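Local coordinates for protein TatD-related deoxyribonuclease (Thermotoga maritima, PDB 1J6O) that probably acts as a metal-dependent deoxyribonuclease of the TatD family, hydrolysing phosphate ester bonds of DNA, at residues 48-53 against 75-80; 55-60 against 67-72; 102-107 against 123-128; 133-138 against 260-265; 146-151 against 170-175. All coordinates share one frame; numbering follows the deposited sequence.

Contact 1: residues 48-53 against 75-80; sequences GVNLED and PHDAKE
Asn50 and Asp77 form a polar loop-to-loop clasp at the surface, where two of the loops that follow the barrel strands meet: one leads from strand 41-47 into helix 51-61, the other runs on from strand 67-71. A single hydrogen bond spans it. Asn50 ND2 donates a hydrogen bond to Asp77 OD2 at 3.1 Å, nearly straight at 162°; the acceptor lies close to the amide plane of Asn50, whereas the N-H comes down on the carboxylate from above its plane. The two flat groups are accordingly well twisted apart.

Asparagine suits this place because its amide has two jobs. With CG lodged between the backbone N and carbonyl carbon (chi1 59°), OD1 turns back over the start of the helix and accepts from Asp53 N at 2.7 Å, an N-cap bond, while ND2 faces the other loop. Asp53 answers by taking the N-H of Val49 on OD2, an oxygen that also bonds His21. Behind the clasp, Val49 packs beside His19 and Glu103, both predicted ligands of a divalent metal.

Beside the bond, Val49 O stands 3.4 Å from Asp77 OD1, two acceptors with no proton to share. The N-H of Asn50 therefore probably offsets an otherwise unfavourable approach of the Asp77 carboxylate, and the cap that fixes the amide also decides which end of it meets the acid.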
# COMPACT_ATOMS: atom_id res chain seq x y z
N GLY A 48 -2.30 8.85 1.20
CA GLY A 48 -2.87 9.80 2.17
C GLY A 48 -3.63 9.08 3.26
O GLY A 48 -4.04 7.93 3.05
N VAL A 49 -3.81 9.70 4.44
CA VAL A 49 -4.55 9.01 5.51
C VAL A 49 -5.84 9.72 5.98
O VAL A 49 -6.56 9.21 6.85
CB VAL A 49 -3.64 8.69 6.74
CG1 VAL A 49 -2.52 7.71 6.29
CG2 VAL A 49 -3.03 9.96 7.34
N ASN A 50 -6.13 10.88 5.40
CA ASN A 50 -7.33 11.63 5.72
C ASN A 50 -7.44 12.72 4.68
O ASN A 50 -6.61 12.80 3.78
CB ASN A 50 -7.33 12.19 7.16
CG ASN A 50 -6.16 13.12 7.45
OD1 ASN A 50 -5.90 14.06 6.72
ND2 ASN A 50 -5.49 12.86 8.56
N LEU A 51 -8.47 13.55 4.74
CA LEU A 51 -8.60 14.59 3.73
C LEU A 51 -7.44 15.57 3.64
O LEU A 51 -6.94 15.83 2.54
CB LEU A 51 -9.92 15.36 3.93
CG LEU A 51 -11.16 14.94 3.13
CD1 LEU A 51 -11.14 13.48 2.80
CD2 LEU A 51 -12.44 15.34 3.89
N GLU A 52 -7.02 16.14 4.76
CA GLU A 52 -5.92 17.10 4.74
C GLU A 52 -4.62 16.45 4.30
O GLU A 52 -3.83 17.03 3.54
CB GLU A 52 -5.70 17.73 6.12
CG GLU A 52 -6.85 18.57 6.64
CD GLU A 52 -8.13 17.77 6.81
OE1 GLU A 52 -8.09 16.66 7.41
OE2 GLU A 52 -9.19 18.27 6.35
N ASP A 53 -4.37 15.27 4.83
CA ASP A 53 -3.16 14.55 4.50
C ASP A 53 -3.14 14.08 3.03
O ASP A 53 -2.08 14.07 2.36
CB ASP A 53 -3.01 13.38 5.49
CG ASP A 53 -1.71 12.65 5.30
OD1 ASP A 53 -0.66 13.15 5.78
OD2 ASP A 53 -1.76 11.59 4.64
N PRO A 75 -8.81 4.07 8.77
CA PRO A 75 -9.85 3.77 9.76
C PRO A 75 -9.70 4.56 11.08
O PRO A 75 -10.71 4.87 11.73
CB PRO A 75 -9.75 2.24 9.95
CG PRO A 75 -8.36 1.89 9.47
CD PRO A 75 -8.15 2.84 8.29
N HIS A 76 -8.47 4.90 11.47
CA HIS A 76 -8.31 5.64 12.70
C HIS A 76 -9.05 6.96 12.60
O HIS A 76 -9.65 7.42 13.56
CB HIS A 76 -6.82 5.90 13.01
CG HIS A 76 -6.04 4.68 13.38
ND1 HIS A 76 -6.43 3.40 13.59
CD2 HIS A 76 -4.67 4.69 13.56
CE1 HIS A 76 -5.31 2.67 13.89
NE2 HIS A 76 -4.26 3.47 13.86
N ASP A 77 -9.03 7.56 11.41
CA ASP A 77 -9.69 8.83 11.18
C ASP A 77 -11.17 8.72 10.77
O ASP A 77 -11.77 9.72 10.41
CB ASP A 77 -8.93 9.61 10.06
CG ASP A 77 -7.37 9.66 10.26
OD1 ASP A 77 -6.68 8.61 10.18
OD2 ASP A 77 -6.82 10.78 10.43
N ALA A 78 -11.76 7.52 10.84
CA ALA A 78 -13.17 7.35 10.43
C ALA A 78 -14.25 8.17 11.15
O ALA A 78 -15.23 8.59 10.53
CB ALA A 78 -13.56 5.84 10.47
N LYS A 79 -14.08 8.38 12.45
CA LYS A 79 -15.05 9.14 13.22
C LYS A 79 -14.93 10.63 12.93
O LYS A 79 -15.78 11.39 13.37
CB LYS A 79 -14.88 8.90 14.73
CG LYS A 79 -13.57 9.41 15.32
CD LYS A 79 -13.44 8.97 16.79
CE LYS A 79 -12.01 9.09 17.31
NZ LYS A 79 -11.47 10.47 17.20
N GLU A 80 -13.88 11.02 12.21
CA GLU A 80 -13.61 12.42 11.86
C GLU A 80 -14.06 12.89 10.46
O GLU A 80 -13.96 14.08 10.14
CB GLU A 80 -12.11 12.72 11.98
CG GLU A 80 -11.43 12.19 13.24
CD GLU A 80 -11.98 12.81 14.52
OE1 GLU A 80 -12.91 13.66 14.45
OE2 GLU A 80 -11.46 12.45 15.60

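Contact 2: residues 55-60 against 67-72; sequences KKSLDL and IFCSVG
Cys69 faces the helix from the strand, and its sulfur settles against two consecutive residues, Ser57 and Leu58. SG lies 3.6 Å from Leu58 CA and 3.9 Å from Leu58 CB, so the sulfur rests on the root of the leucine while the isobutyl branch runs on past it toward Val98. Extending the thiol away from its own backbone N (chi1 -177°) is what carries it across to the helix surface. A compact, weakly polar group fits well here, since the axes of helix 55-60 and strand 67-71 approach to 7.6 Å and the backbones leave little depth.

Ser57 also faces the strand, its OG 3.6 Å from Cys69 SG; the hydroxyl's strong partner is Asn46 ND2 on the preceding strand, which settles this small polar group in a buried place. Farther along the helix, Leu60 meets Ile67 more loosely, CG to CD1 at 4.5 Å, and Ile33 of helix 29-34 adds to this apolar patch.

Ile67 and Cys69 thus look outward to the helix, whereas Ser70 turns away from it and bonds Gly102 O. These two pieces run nearly antiparallel, at 163°, as expected in the right-handed beta-alpha-beta crossover of strand 41-47, helix 51-61 and strand 67-71, the repeating unit of a TIM barrel.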
# COMPACT_ATOMS: atom_id res chain seq x y z
N LYS A 55 -4.46 15.64 0.61
CA LYS A 55 -4.18 16.84 -0.21
C LYS A 55 -2.65 17.06 -0.25
O LYS A 55 -2.09 17.38 -1.30
CB LYS A 55 -4.88 18.09 0.37
CG LYS A 55 -5.07 19.28 -0.60
CD LYS A 55 -3.82 19.85 -1.19
CE LYS A 55 -4.08 21.18 -1.96
NZ LYS A 55 -4.66 21.01 -3.33
N LYS A 56 -1.97 16.88 0.88
CA LYS A 56 -0.50 17.06 0.92
C LYS A 56 0.19 16.00 0.07
O LYS A 56 1.19 16.29 -0.60
CB LYS A 56 0.02 16.97 2.34
CG LYS A 56 -0.42 18.14 3.22
CD LYS A 56 -0.01 17.94 4.67
CE LYS A 56 1.27 18.68 5.02
NZ LYS A 56 2.44 18.24 4.20
N SER A 57 -0.34 14.78 0.11
CA SER A 57 0.21 13.68 -0.67
C SER A 57 0.05 14.03 -2.16
O SER A 57 0.98 13.90 -2.95
CB SER A 57 -0.54 12.37 -0.35
OG SER A 57 -0.05 11.29 -1.13
N LEU A 58 -1.14 14.49 -2.54
CA LEU A 58 -1.34 14.84 -3.95
C LEU A 58 -0.41 15.96 -4.40
O LEU A 58 0.18 15.90 -5.49
CB LEU A 58 -2.79 15.25 -4.20
CG LEU A 58 -3.17 15.69 -5.62
CD1 LEU A 58 -2.78 14.62 -6.66
CD2 LEU A 58 -4.66 15.98 -5.65
N ASP A 59 -0.28 16.97 -3.58
CA ASP A 59 0.58 18.09 -3.93
C ASP A 59 2.00 17.64 -4.10
O ASP A 59 2.70 18.09 -5.01
CB ASP A 59 0.48 19.20 -2.89
CG ASP A 59 -0.80 20.01 -3.06
OD1 ASP A 59 -1.48 19.79 -4.08
OD2 ASP A 59 -1.12 20.86 -2.21
N LEU A 60 2.44 16.71 -3.25
CA LEU A 60 3.82 16.24 -3.38
C LEU A 60 4.00 15.38 -4.64
O LEU A 60 5.01 15.50 -5.33
CB LEU A 60 4.19 15.42 -2.16
CG LEU A 60 5.59 14.79 -2.14
CD1 LEU A 60 6.66 15.89 -2.26
CD2 LEU A 60 5.74 14.01 -0.83
N ILE A 67 6.37 9.80 -8.55
CA ILE A 67 5.44 9.65 -7.44
C ILE A 67 3.99 9.75 -7.93
O ILE A 67 3.64 10.68 -8.67
CB ILE A 67 5.67 10.75 -6.39
CG1 ILE A 67 7.11 10.67 -5.84
CG2 ILE A 67 4.69 10.57 -5.24
CD1 ILE A 67 7.44 11.84 -4.92
N PHE A 68 3.18 8.76 -7.55
CA PHE A 68 1.77 8.73 -7.91
C PHE A 68 1.10 8.82 -6.55
O PHE A 68 1.75 8.59 -5.51
CB PHE A 68 1.40 7.46 -8.67
CG PHE A 68 2.05 7.41 -10.01
CD1 PHE A 68 3.34 6.89 -10.14
CD2 PHE A 68 1.44 8.00 -11.11
CE1 PHE A 68 4.02 6.96 -11.37
CE2 PHE A 68 2.10 8.08 -12.34
CZ PHE A 68 3.39 7.55 -12.47
N CYS A 69 -0.20 9.09 -6.54
CA CYS A 69 -0.94 9.25 -5.30
C CYS A 69 -2.17 8.37 -5.03
O CYS A 69 -2.83 7.93 -5.97
CB CYS A 69 -1.39 10.73 -5.31
SG CYS A 69 -2.28 11.40 -3.90
N SER A 70 -2.44 8.11 -3.75
CA SER A 70 -3.61 7.33 -3.35
C SER A 70 -4.26 8.27 -2.34
O SER A 70 -3.56 8.80 -1.45
CB SER A 70 -3.26 6.02 -2.64
OG SER A 70 -4.45 5.29 -2.37
N VAL A 71 -5.57 8.49 -2.45
CA VAL A 71 -6.25 9.38 -1.51
C VAL A 71 -7.30 8.58 -0.76
O VAL A 71 -7.96 7.69 -1.33
CB VAL A 71 -6.93 10.58 -2.23
CG1 VAL A 71 -5.86 11.41 -2.96
CG2 VAL A 71 -8.01 10.11 -3.23
N GLY A 72 -7.45 8.90 0.52
CA GLY A 72 -8.42 8.19 1.34
C GLY A 72 -8.37 8.60 2.80
O GLY A 72 -7.64 9.52 3.20

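Contact 3: residues 102-107 against 123-128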
# COMPACT_ATOMS: atom_id res chain seq x y z
N GLY A 102 -7.30 5.01 -1.00
CA GLY A 102 -6.77 4.45 0.23
C GLY A 102 -5.76 5.46 0.76
O GLY A 102 -5.39 6.39 0.04
N GLU A 103 -5.23 5.27 1.96
CA GLU A 103 -5.51 4.14 2.83
C GLU A 103 -6.93 4.05 3.38
O GLU A 103 -7.52 5.04 3.81
CB GLU A 103 -4.49 4.19 3.99
CG GLU A 103 -4.06 2.84 4.48
CD GLU A 103 -2.83 2.89 5.37
OE1 GLU A 103 -1.90 3.70 5.11
OE2 GLU A 103 -2.79 2.09 6.32
N THR A 104 -7.51 2.85 3.30
CA THR A 104 -8.87 2.63 3.81
C THR A 104 -8.93 1.20 4.31
O THR A 104 -8.19 0.33 3.84
CB THR A 104 -9.95 2.89 2.72
OG1 THR A 104 -11.26 2.72 3.30
CG2 THR A 104 -9.80 1.96 1.55
N GLY A 105 -9.78 0.93 5.30
CA GLY A 105 -9.86 -0.42 5.79
C GLY A 105 -10.39 -0.47 7.20
O GLY A 105 -11.20 0.38 7.59
N LEU A 106 -9.91 -1.45 7.96
CA LEU A 106 -10.32 -1.65 9.34
C LEU A 106 -9.14 -1.94 10.24
O LEU A 106 -8.22 -2.68 9.86
CB LEU A 106 -11.25 -2.87 9.43
CG LEU A 106 -12.48 -2.95 8.56
CD1 LEU A 106 -13.17 -4.32 8.77
CD2 LEU A 106 -13.42 -1.79 8.91
N ASP A 107 -9.16 -1.37 11.44
CA ASP A 107 -8.09 -1.60 12.41
C ASP A 107 -8.82 -1.87 13.74
O ASP A 107 -9.26 -0.94 14.41
CB ASP A 107 -7.15 -0.40 12.57
CG ASP A 107 -6.08 -0.65 13.63
OD1 ASP A 107 -6.27 -1.53 14.49
OD2 ASP A 107 -5.02 0.01 13.62
N VAL A 123 -16.68 1.01 3.66
CA VAL A 123 -17.63 0.68 2.60
C VAL A 123 -17.80 1.83 1.62
O VAL A 123 -17.82 1.63 0.41
CB VAL A 123 -19.01 0.29 3.20
CG1 VAL A 123 -20.08 0.27 2.10
CG2 VAL A 123 -18.92 -1.07 3.86
N GLU A 124 -17.90 3.05 2.12
CA GLU A 124 -18.07 4.18 1.24
C GLU A 124 -16.88 4.41 0.30
O GLU A 124 -17.07 4.86 -0.83
CB GLU A 124 -18.39 5.42 2.06
CG GLU A 124 -19.60 5.17 2.98
CD GLU A 124 -20.20 6.42 3.60
OE1 GLU A 124 -19.45 7.25 4.13
OE2 GLU A 124 -21.46 6.55 3.57
N GLN A 125 -15.67 4.08 0.75
CA GLN A 125 -14.50 4.28 -0.10
C GLN A 125 -14.40 3.15 -1.14
O GLN A 125 -13.95 3.36 -2.29
CB GLN A 125 -13.25 4.38 0.75
CG GLN A 125 -13.20 5.72 1.46
CD GLN A 125 -11.99 5.86 2.36
OE1 GLN A 125 -10.90 6.21 1.90
NE2 GLN A 125 -12.18 5.59 3.64
N ILE A 126 -14.81 1.95 -0.73
CA ILE A 126 -14.80 0.81 -1.64
C ILE A 126 -15.78 1.20 -2.75
O ILE A 126 -15.50 0.98 -3.94
CB ILE A 126 -15.31 -0.46 -0.93
CG1 ILE A 126 -14.26 -0.95 0.06
CG2 ILE A 126 -15.70 -1.52 -1.95
CD1 ILE A 126 -14.79 -2.09 0.95
N GLU A 127 -16.94 1.75 -2.38
CA GLU A 127 -17.93 2.14 -3.39
C GLU A 127 -17.39 3.22 -4.32
O GLU A 127 -17.66 3.21 -5.54
CB GLU A 127 -19.24 2.59 -2.73
CG GLU A 127 -19.84 1.45 -1.95
CD GLU A 127 -21.17 1.77 -1.28
OE1 GLU A 127 -21.28 2.82 -0.61
OE2 GLU A 127 -22.07 0.94 -1.40
N LEU A 128 -16.62 4.16 -3.76
CA LEU A 128 -16.06 5.21 -4.61
C LEU A 128 -15.04 4.61 -5.59
O LEU A 128 -15.00 4.97 -6.77
CB LEU A 128 -15.37 6.28 -3.76
CG LEU A 128 -14.62 7.34 -4.57
CD1 LEU A 128 -15.59 8.17 -5.42
CD2 LEU A 128 -13.87 8.24 -3.63
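With chi1 near -177°, Thr104 swings OG1 away from its backbone N toward the helix, and Gln125 reaches back with CG beside its own N (chi1 -74°) and an extended chain beyond. The side chains run side by side but head opposite ways, so the amide lies alongside the threonine. OG1 comes to 3.0 Å from Gln125 NE2, but the angle is too poor for a hydrogen bond; Thr104 CB sits 3.5 Å from Gln125 OE1, and Gln125 CB lies 3.6 Å from Thr104 OG1.

The amide is held by backbone from two parts of the sequence: OE1 accepts from Val73 N after strand 67-71, and NE2 donates to Val121 O one turn back in its own helix. Both polar atoms of this buried amide thereby have a hydrogen-bond partner, and its rotation is fixed without help from the threonine. Glutamine suits the site by being long enough to bridge from the helix to that backbone; the short, branched threonine packs beside it.

Next to Thr104, Glu103 points away from the helix, follows a cis peptide bond and hydrogen-bonds His17; both are predicted metal ligands. Thr104 pairs through its backbone with strand 136-141, Gln125 also touches Leu89 of helix 85-92, and Ile126 and Val123 lean on helix 144-153, placing helix 115-132 between those two helices.

Contact 4: residues 133-138 against 260-265; sequences NLPLVV and RRIFLE
The phenyl ring of Phe263 has Ile262 CG2 over the centre of one face, 3.7 Å above its plane, and Val137 CG2 at its edge, 4.0 Å from CE1. Pro135 approaches the same ring obliquely, its CG 4.2 Å from Phe263 CD1. Neighbours in the helix thus act as one unit: the methyl of Ile262 backs the ring whose rim meets strand 136-141.

That methyl does double duty. Ile262 CG2 stands anti to the backbone N and also touches Pro135 CB at 3.9 Å, so proline, isoleucine and phenylalanine close into a small apolar cluster. Pro135 CG further packs 3.6 Å from Ile262 O, a carbonyl that accepts a hydrogen bond from Lys267 NZ. The valine stands roughly perpendicular to the phenylalanine side chain, a methyl of a branched side chain against an aromatic rim.

Helix 248-264, coming late in the chain, here sets its last turn, widened into a pi-type turn, against the start of the strand, at the bottom of the barrel. Phe263 also reaches Val45 of strand 41-47 and Val99 and Ala100 of strand 98-107, while Val137 looks on toward His17, a predicted metal ligand.

No polar bond joins the two segments. Cohesion here rests on dispersion and the burial of apolar groups, with proline's rigid ring and the beta-branched side chains offering preshaped surfaces to the phenylalanine.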
# COMPACT_ATOMS: atom_id res chain seq x y z
N ASN A 133 -13.34 3.21 -10.82
CA ASN A 133 -12.58 2.12 -11.37
C ASN A 133 -11.10 2.21 -10.98
O ASN A 133 -10.21 1.92 -11.77
CB ASN A 133 -12.73 2.07 -12.88
CG ASN A 133 -12.48 0.71 -13.41
OD1 ASN A 133 -12.53 -0.28 -12.67
ND2 ASN A 133 -12.23 0.62 -14.72
N LEU A 134 -10.85 2.66 -9.75
CA LEU A 134 -9.49 2.79 -9.23
C LEU A 134 -9.25 1.65 -8.23
O LEU A 134 -10.17 1.24 -7.52
CB LEU A 134 -9.32 4.12 -8.48
CG LEU A 134 -9.26 5.41 -9.31
CD1 LEU A 134 -9.19 6.62 -8.36
CD2 LEU A 134 -8.03 5.38 -10.26
N PRO A 135 -8.02 1.11 -8.18
CA PRO A 135 -7.69 0.02 -7.26
C PRO A 135 -7.69 0.56 -5.84
O PRO A 135 -7.54 1.76 -5.61
CB PRO A 135 -6.30 -0.42 -7.74
CG PRO A 135 -5.71 0.80 -8.29
CD PRO A 135 -6.88 1.41 -9.07
N LEU A 136 -7.89 -0.34 -4.88
CA LEU A 136 -7.91 0.03 -3.49
C LEU A 136 -6.60 -0.31 -2.80
O LEU A 136 -5.98 -1.30 -3.13
CB LEU A 136 -9.05 -0.72 -2.76
CG LEU A 136 -10.46 -0.23 -3.08
CD1 LEU A 136 -11.46 -1.38 -3.03
CD2 LEU A 136 -10.81 0.87 -2.08
N VAL A 137 -6.19 0.55 -1.87
CA VAL A 137 -4.97 0.38 -1.09
C VAL A 137 -5.65 0.12 0.27
O VAL A 137 -6.09 1.06 0.93
CB VAL A 137 -4.13 1.67 -1.08
CG1 VAL A 137 -3.10 1.63 0.01
CG2 VAL A 137 -3.45 1.81 -2.45
N VAL A 138 -5.71 -1.15 0.66
CA VAL A 138 -6.35 -1.57 1.91
C VAL A 138 -5.49 -1.85 3.11
O VAL A 138 -4.45 -2.51 3.02
CB VAL A 138 -7.25 -2.82 1.63
CG1 VAL A 138 -8.08 -3.20 2.87
CG2 VAL A 138 -8.16 -2.54 0.44
N ARG A 260 3.09 -2.18 -11.64
CA ARG A 260 2.80 -1.39 -12.84
C ARG A 260 1.40 -1.69 -13.34
O ARG A 260 0.62 -0.79 -13.70
CB ARG A 260 3.77 -1.76 -13.98
CG ARG A 260 5.18 -1.20 -13.89
CD ARG A 260 6.01 -1.80 -15.03
NE ARG A 260 7.42 -1.42 -14.97
CZ ARG A 260 8.37 -2.01 -15.69
NH1 ARG A 260 8.05 -3.00 -16.53
NH2 ARG A 260 9.64 -1.66 -15.54
N ARG A 261 1.07 -2.97 -13.39
CA ARG A 261 -0.23 -3.37 -13.86
C ARG A 261 -1.37 -2.83 -13.01
O ARG A 261 -2.37 -2.34 -13.52
CB ARG A 261 -0.31 -4.89 -13.92
CG ARG A 261 -1.61 -5.43 -14.49
CD ARG A 261 -1.69 -6.95 -14.38
NE ARG A 261 -1.85 -7.39 -12.99
CZ ARG A 261 -0.93 -8.06 -12.31
NH1 ARG A 261 0.23 -8.37 -12.89
NH2 ARG A 261 -1.17 -8.41 -11.05
N ILE A 262 -1.21 -2.92 -11.70
CA ILE A 262 -2.26 -2.44 -10.80
C ILE A 262 -2.49 -0.95 -10.77
O ILE A 262 -3.62 -0.47 -10.92
CB ILE A 262 -1.95 -2.91 -9.34
CG1 ILE A 262 -2.13 -4.43 -9.25
CG2 ILE A 262 -2.91 -2.25 -8.35
CD1 ILE A 262 -1.68 -5.02 -7.92
N PHE A 263 -1.41 -0.21 -10.60
CA PHE A 263 -1.49 1.23 -10.52
C PHE A 263 -1.33 2.08 -11.75
O PHE A 263 -1.96 3.14 -11.85
CB PHE A 263 -0.46 1.67 -9.47
CG PHE A 263 -0.70 1.09 -8.10
CD1 PHE A 263 -1.74 1.56 -7.32
CD2 PHE A 263 0.11 0.08 -7.61
CE1 PHE A 263 -1.96 1.04 -6.05
CE2 PHE A 263 -0.09 -0.47 -6.34
CZ PHE A 263 -1.13 0.02 -5.55
N LEU A 264 -0.52 1.63 -12.70
CA LEU A 264 -0.32 2.46 -13.88
C LEU A 264 -1.05 2.18 -15.16
O LEU A 264 -1.10 3.04 -16.03
CB LEU A 264 1.17 2.55 -14.18
CG LEU A 264 1.97 3.09 -12.99
CD1 LEU A 264 3.44 3.24 -13.37
CD2 LEU A 264 1.36 4.42 -12.50
N GLU A 265 -1.62 0.99 -15.29
CA GLU A 265 -2.33 0.70 -16.52
C GLU A 265 -3.56 1.58 -16.65
O GLU A 265 -4.28 1.81 -15.67
CB GLU A 265 -2.72 -0.78 -16.56
CG GLU A 265 -2.60 -1.39 -17.96
CD GLU A 265 -2.47 -2.90 -17.94
OE1 GLU A 265 -3.51 -3.60 -17.83
OE2 GLU A 265 -1.33 -3.39 -18.03

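Contact 5: residues 146-151 against 170-175; sequences EAYEIL and YEWAKK
Tyr148 bridges two outer helices of the TIM barrel, 144-153 and 170-179, and Trp172 and Lys175 pack on it. Its CB lies 3.8 Å from Trp172 CZ3; the two aromatic planes are inclined at 57° with six-membered ring centroids 5.8 Å apart, an oblique meeting. On the phenol end, the lysine chain lies across the tyrosine, roughly perpendicular to it, and rests CE 3.5 Å from Tyr148 CZ.

The torsions explain this reach. The Tyr148 ring is swung away from its own backbone N (chi1 -177°), across the gap, while Lys175 bends at chi2 and chi3, which brings CE back against the phenol. Tyrosine suits a partly exposed seam, offering a broad apolar ring and a hydroxyl for solvent; lysine adds methylenes beneath a charged tip. Deeper in, Leu151 fills the seam against Phe176 and Leu179.

A water in the plane of the phenol ring closes the junction, lying 2.5 Å from Tyr148 OH and donating to Lys175 O at 2.7 Å.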
# COMPACT_ATOMS: atom_id res chain seq x y z
N GLU A 146 -13.59 -9.68 8.98
CA GLU A 146 -14.55 -8.61 8.78
C GLU A 146 -14.34 -7.86 7.47
O GLU A 146 -15.31 -7.52 6.77
CB GLU A 146 -14.52 -7.65 9.98
CG GLU A 146 -15.00 -8.27 11.32
CD GLU A 146 -13.88 -8.94 12.14
OE1 GLU A 146 -12.84 -9.33 11.57
OE2 GLU A 146 -14.07 -9.08 13.38
N ALA A 147 -13.08 -7.62 7.13
CA ALA A 147 -12.79 -6.91 5.90
C ALA A 147 -13.17 -7.82 4.73
O ALA A 147 -13.78 -7.37 3.76
CB ALA A 147 -11.31 -6.55 5.85
N TYR A 148 -12.83 -9.10 4.82
CA TYR A 148 -13.17 -10.04 3.75
C TYR A 148 -14.67 -10.00 3.45
O TYR A 148 -15.07 -9.84 2.30
CB TYR A 148 -12.78 -11.47 4.12
CG TYR A 148 -13.04 -12.45 3.00
CD1 TYR A 148 -12.22 -12.48 1.86
CD2 TYR A 148 -14.09 -13.36 3.08
CE1 TYR A 148 -12.45 -13.41 0.82
CE2 TYR A 148 -14.32 -14.29 2.06
CZ TYR A 148 -13.50 -14.31 0.94
OH TYR A 148 -13.74 -15.22 -0.08
N GLU A 149 -15.48 -10.16 4.49
CA GLU A 149 -16.94 -10.13 4.33
C GLU A 149 -17.39 -8.87 3.60
O GLU A 149 -18.21 -8.92 2.68
CB GLU A 149 -17.62 -10.18 5.70
CG GLU A 149 -17.78 -11.57 6.31
CD GLU A 149 -18.79 -12.43 5.55
OE1 GLU A 149 -19.85 -11.90 5.16
OE2 GLU A 149 -18.52 -13.64 5.38
N ILE A 150 -16.85 -7.72 4.00
CA ILE A 150 -17.22 -6.46 3.37
C ILE A 150 -16.81 -6.38 1.90
O ILE A 150 -17.61 -6.04 1.03
CB ILE A 150 -16.59 -5.28 4.13
CG1 ILE A 150 -17.24 -5.16 5.51
CG2 ILE A 150 -16.75 -3.99 3.34
CD1 ILE A 150 -16.64 -4.04 6.38
N LEU A 151 -15.56 -6.71 1.62
CA LEU A 151 -15.08 -6.66 0.23
C LEU A 151 -15.83 -7.60 -0.71
O LEU A 151 -16.25 -7.19 -1.80
CB LEU A 151 -13.58 -6.97 0.22
CG LEU A 151 -12.74 -5.83 0.82
CD1 LEU A 151 -11.37 -6.30 1.28
CD2 LEU A 151 -12.63 -4.73 -0.21
N TYR A 170 -1.38 -17.94 5.76
CA TYR A 170 -1.65 -18.40 4.40
C TYR A 170 -3.12 -18.55 4.05
O TYR A 170 -3.54 -18.15 2.97
CB TYR A 170 -0.95 -19.75 4.14
CG TYR A 170 -1.12 -20.19 2.69
CD1 TYR A 170 -0.60 -19.41 1.65
CD2 TYR A 170 -1.84 -21.33 2.36
CE1 TYR A 170 -0.80 -19.76 0.32
CE2 TYR A 170 -2.05 -21.69 1.03
CZ TYR A 170 -1.53 -20.91 0.01
OH TYR A 170 -1.73 -21.26 -1.31
N GLU A 171 -3.92 -19.13 4.94
CA GLU A 171 -5.33 -19.30 4.63
C GLU A 171 -6.01 -17.98 4.26
O GLU A 171 -6.76 -17.92 3.27
CB GLU A 171 -6.08 -19.98 5.78
CG GLU A 171 -7.58 -20.10 5.50
CD GLU A 171 -8.34 -20.86 6.58
OE1 GLU A 171 -7.70 -21.61 7.35
OE2 GLU A 171 -9.59 -20.71 6.65
N TRP A 172 -5.74 -16.93 5.02
CA TRP A 172 -6.35 -15.62 4.74
C TRP A 172 -5.73 -15.03 3.47
O TRP A 172 -6.40 -14.38 2.66
CB TRP A 172 -6.15 -14.68 5.92
CG TRP A 172 -7.29 -14.77 6.89
CD1 TRP A 172 -7.22 -15.00 8.24
CD2 TRP A 172 -8.68 -14.68 6.57
NE1 TRP A 172 -8.50 -15.07 8.77
CE2 TRP A 172 -9.41 -14.87 7.76
CE3 TRP A 172 -9.38 -14.45 5.37
CZ2 TRP A 172 -10.80 -14.85 7.80
CZ3 TRP A 172 -10.76 -14.42 5.41
CH2 TRP A 172 -11.46 -14.62 6.62
N ALA A 173 -4.44 -15.28 3.28
CA ALA A 173 -3.76 -14.76 2.10
C ALA A 173 -4.45 -15.31 0.87
O ALA A 173 -4.78 -14.58 -0.08
CB ALA A 173 -2.28 -15.20 2.13
N LYS A 174 -4.69 -16.62 0.88
CA LYS A 174 -5.35 -17.26 -0.24
C LYS A 174 -6.75 -16.70 -0.47
O LYS A 174 -7.16 -16.48 -1.60
CB LYS A 174 -5.41 -18.78 -0.02
CG LYS A 174 -6.05 -19.52 -1.18
CD LYS A 174 -5.48 -20.93 -1.30
CE LYS A 174 -6.34 -21.75 -2.23
NZ LYS A 174 -7.75 -21.67 -1.72
N LYS A 175 -7.48 -16.44 0.61
CA LYS A 175 -8.82 -15.90 0.46
C LYS A 175 -8.82 -14.55 -0.24
O LYS A 175 -9.67 -14.29 -1.09
CB LYS A 175 -9.49 -15.75 1.84
CG LYS A 175 -9.73 -17.07 2.58
CD LYS A 175 -10.93 -17.84 2.05
CE LYS A 175 -12.26 -17.19 2.43
NZ LYS A 175 -13.41 -18.15 2.26
O HOH W 1 -11.92 -15.73 -1.74

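All five contacts belong to one TIM barrel. Contacts 1, 2 and 3 interlock through backbone bonds: Gly48 N to Ser70 O at 2.9 Å, Gly48 O to Glu103 N at 3.1 Å and Val71 O to Gly102 N at 2.8 Å. Contact 4 joins them at the strands, Thr104 N lying 3.3 Å from Val137 O. Contact 3 holds Glu103, a predicted metal ligand, and contacts 1, 2 and 4 border that site through Val49, Ser70 and Val137. Contact 5 is peripheral, its centre about 27 Å from that of contact 2, yet Ile150 and Leu151 pack on Ile126 of contact 3.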